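Local coordinates for actin-binding protein, cofilin/tropomyosin family protein, putative (Entamoeba histolytica, PDB 4LIZ) that binds actin filaments and stabilises them, and may thereby contribute to phagocytosis and pseudopod formation, at residues 13-16 / 20-23. Sequence-based numbering, arbitrary orientation.
Sequences VAEV and KNEE. With NA (sodium ion), chain C.
Glu15, near the C-terminal end of helix 10-17, and Asn21, in the loop that follows, come within 6.1 Å of each other at their CA atoms, and their backbone carbonyls converge on one sodium ion. The metal lies 2.3 Å from Glu15 O and 2.4 Å from Asn21 O. Near the last turn of a helix a carbonyl may have no helical N-H to bind and is then well placed to serve a cation, and the negative end of the helix dipole probably adds to the attraction. Asp18 O and Val24 O complete the protein part of the site, and a water oxygen 2.4 Å from the sodium makes a fifth ligand. Uncharged carbonyl oxygens are hard ligands and suit sodium. Here four of them, from the helix end and the loop before strand 26-32, converge on the ion at the surface of the ADF-homology fold.

A side-chain bridge spans the same gap. Asn21 carries its amide toward the helix because chi1 is -177°, with CG trans to the main-chain nitrogen, and ND2 donates to Glu15 OE2 at 3.1 Å. The bond is bent, 137° at the hydrogen; it meets OE2 on its anti side, somewhat out of the carboxylate plane, which is turned 48° from the amide. ND2 also passes 3.4 Å from Glu15 CG, alongside the aliphatic part of the chain. Glutamate suits this place because its second oxygen, OE1, forms a salt bridge with Lys43 while OE2 takes the amide. Asparagine offers an acceptor as well as a donor: its OD1 receives a weak hydrogen bond from Glu23 N at 3.4 Å.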
ATOM      1  N   VAL A  13       3.108  -6.061  -7.407  1.00 12.19           N
ATOM      2  CA  VAL A  13       1.797  -5.486  -7.687  1.00 12.76           C
ATOM      3  C   VAL A  13       0.974  -6.431  -8.624  1.00 11.27           C
ATOM      4  O   VAL A  13      -0.133  -6.726  -8.329  1.00 12.93           O
ATOM      5  CB  VAL A  13       2.015  -4.041  -8.267  1.00 14.01           C
ATOM      6  CG1 VAL A  13       0.694  -3.515  -8.860  1.00 14.14           C
ATOM      7  CG2 VAL A  13       2.535  -3.113  -7.163  1.00 15.67           C
ATOM      8  N   ALA A  14       1.676  -6.894  -9.645  1.00 12.24           N
ATOM      9  CA  ALA A  14       1.022  -7.829 -10.543  1.00 12.76           C
ATOM     10  C   ALA A  14       0.604  -9.142  -9.820  1.00 11.72           C
ATOM     11  O   ALA A  14      -0.438  -9.729 -10.071  1.00 12.83           O
ATOM     12  CB  ALA A  14       1.925  -8.179 -11.691  1.00 12.42           C
ATOM     13  N   GLU A  15       1.487  -9.583  -8.880  1.00 11.35           N
ATOM     14  CA  GLU A  15       1.178 -10.755  -8.080  1.00 11.28           C
ATOM     15  C   GLU A  15      -0.117 -10.591  -7.267  1.00 12.12           C
ATOM     16  O   GLU A  15      -0.935 -11.472  -7.118  1.00 13.55           O
ATOM     17  CB  GLU A  15       2.346 -11.179  -7.221  1.00 12.13           C
ATOM     18  CG  GLU A  15       3.574 -11.609  -7.998  1.00 12.31           C
ATOM     19  CD  GLU A  15       4.587 -12.175  -7.082  1.00 15.20           C
ATOM     20  OE1 GLU A  15       5.397 -11.460  -6.505  1.00 13.95           O
ATOM     21  OE2 GLU A  15       4.612 -13.415  -6.956  1.00 19.08           O
ATOM     22  N   VAL A  16      -0.219  -9.401  -6.591  1.00 11.88           N
ATOM     23  CA  VAL A  16      -1.442  -9.114  -5.842  1.00 11.59           C
ATOM     24  C   VAL A  16      -2.686  -9.124  -6.721  1.00 12.84           C
ATOM     25  O   VAL A  16      -3.627  -9.794  -6.360  1.00 14.62           O
ATOM     26  CB  VAL A  16      -1.266  -7.767  -5.077  1.00 11.27           C
ATOM     27  CG1 VAL A  16      -2.612  -7.339  -4.524  1.00 11.89           C
ATOM     28  CG2 VAL A  16      -0.217  -7.763  -4.005  1.00 11.43           C
ATOM     29  N   LYS A  20      -5.064 -15.704  -9.920  1.00 18.04           N
ATOM     30  CA  LYS A  20      -4.513 -17.003  -9.951  1.00 17.10           C
ATOM     31  C   LYS A  20      -3.240 -17.173  -9.241  1.00 18.85           C
ATOM     32  O   LYS A  20      -2.686 -18.269  -9.216  1.00 21.04           O
ATOM     33  CB  LYS A  20      -4.392 -17.447 -11.442  1.00 18.97           C
ATOM     34  CG  LYS A  20      -5.488 -17.233 -12.386  1.00 27.88           C
ATOM     35  CD  LYS A  20      -6.526 -18.253 -12.111  1.00 31.41           C
ATOM     36  CE  LYS A  20      -7.614 -18.096 -13.148  1.00 30.31           C
ATOM     37  NZ  LYS A  20      -8.826 -18.707 -12.631  1.00 38.54           N
ATOM     38  N   ASN A  21      -2.638 -16.119  -8.652  1.00 16.47           N
ATOM     39  CA  ASN A  21      -1.500 -16.202  -7.803  1.00 14.47           C
ATOM     40  C   ASN A  21      -2.088 -16.011  -6.429  1.00 16.24           C
ATOM     41  O   ASN A  21      -2.044 -14.887  -5.848  1.00 15.99           O
ATOM     42  CB  ASN A  21      -0.465 -15.139  -8.145  1.00 15.12           C
ATOM     43  CG  ASN A  21       0.768 -15.248  -7.302  1.00 14.93           C
ATOM     44  OD1 ASN A  21       0.799 -15.962  -6.266  1.00 17.29           O
ATOM     45  ND2 ASN A  21       1.874 -14.565  -7.721  1.00 13.68           N
ATOM     46  N   GLU A  22      -2.567 -17.095  -5.834  1.00 18.44           N
ATOM     47  CA  GLU A  22      -3.157 -17.066  -4.528  1.00 18.65           C
ATOM     48  C   GLU A  22      -2.197 -16.955  -3.386  1.00 18.61           C
ATOM     49  O   GLU A  22      -2.637 -16.661  -2.297  1.00 20.96           O
ATOM     50  CB  GLU A  22      -4.064 -18.336  -4.412  1.00 24.62           C
ATOM     51  CG  GLU A  22      -5.199 -18.302  -5.394  1.00 29.93           C
ATOM     52  CD  GLU A  22      -6.197 -19.439  -5.116  1.00 43.66           C
ATOM     53  OE1 GLU A  22      -5.791 -20.507  -4.650  1.00 43.96           O
ATOM     54  OE2 GLU A  22      -7.378 -19.226  -5.372  1.00 52.17           O
ATOM     55  N   GLU A  23      -0.911 -17.090  -3.613  1.00 17.46           N
ATOM     56  CA  GLU A  23       0.136 -16.974  -2.616  1.00 18.98           C
ATOM     57  C   GLU A  23       0.505 -15.512  -2.284  1.00 17.51           C
ATOM     58  O   GLU A  23       1.257 -15.300  -1.345  1.00 19.27           O
ATOM     59  CB  GLU A  23       1.386 -17.733  -3.070  1.00 24.78           C
ATOM     60  CG  GLU A  23       1.108 -19.246  -3.338  1.00 28.57           C
ATOM     61  CD  GLU A  23       0.488 -19.919  -2.153  1.00 33.04           C
ATOM     62  OE1 GLU A  23       1.136 -19.962  -1.098  1.00 40.38           O
ATOM     63  OE2 GLU A  23      -0.694 -20.397  -2.235  1.00 45.40           O
TER
HETATM   64 NA    NA C 202      -2.636 -12.613  -6.062  1.00 14.50          NA
HETATM   65  O   HOH W   1      -4.795 -13.294  -5.373  1.00 21.31           O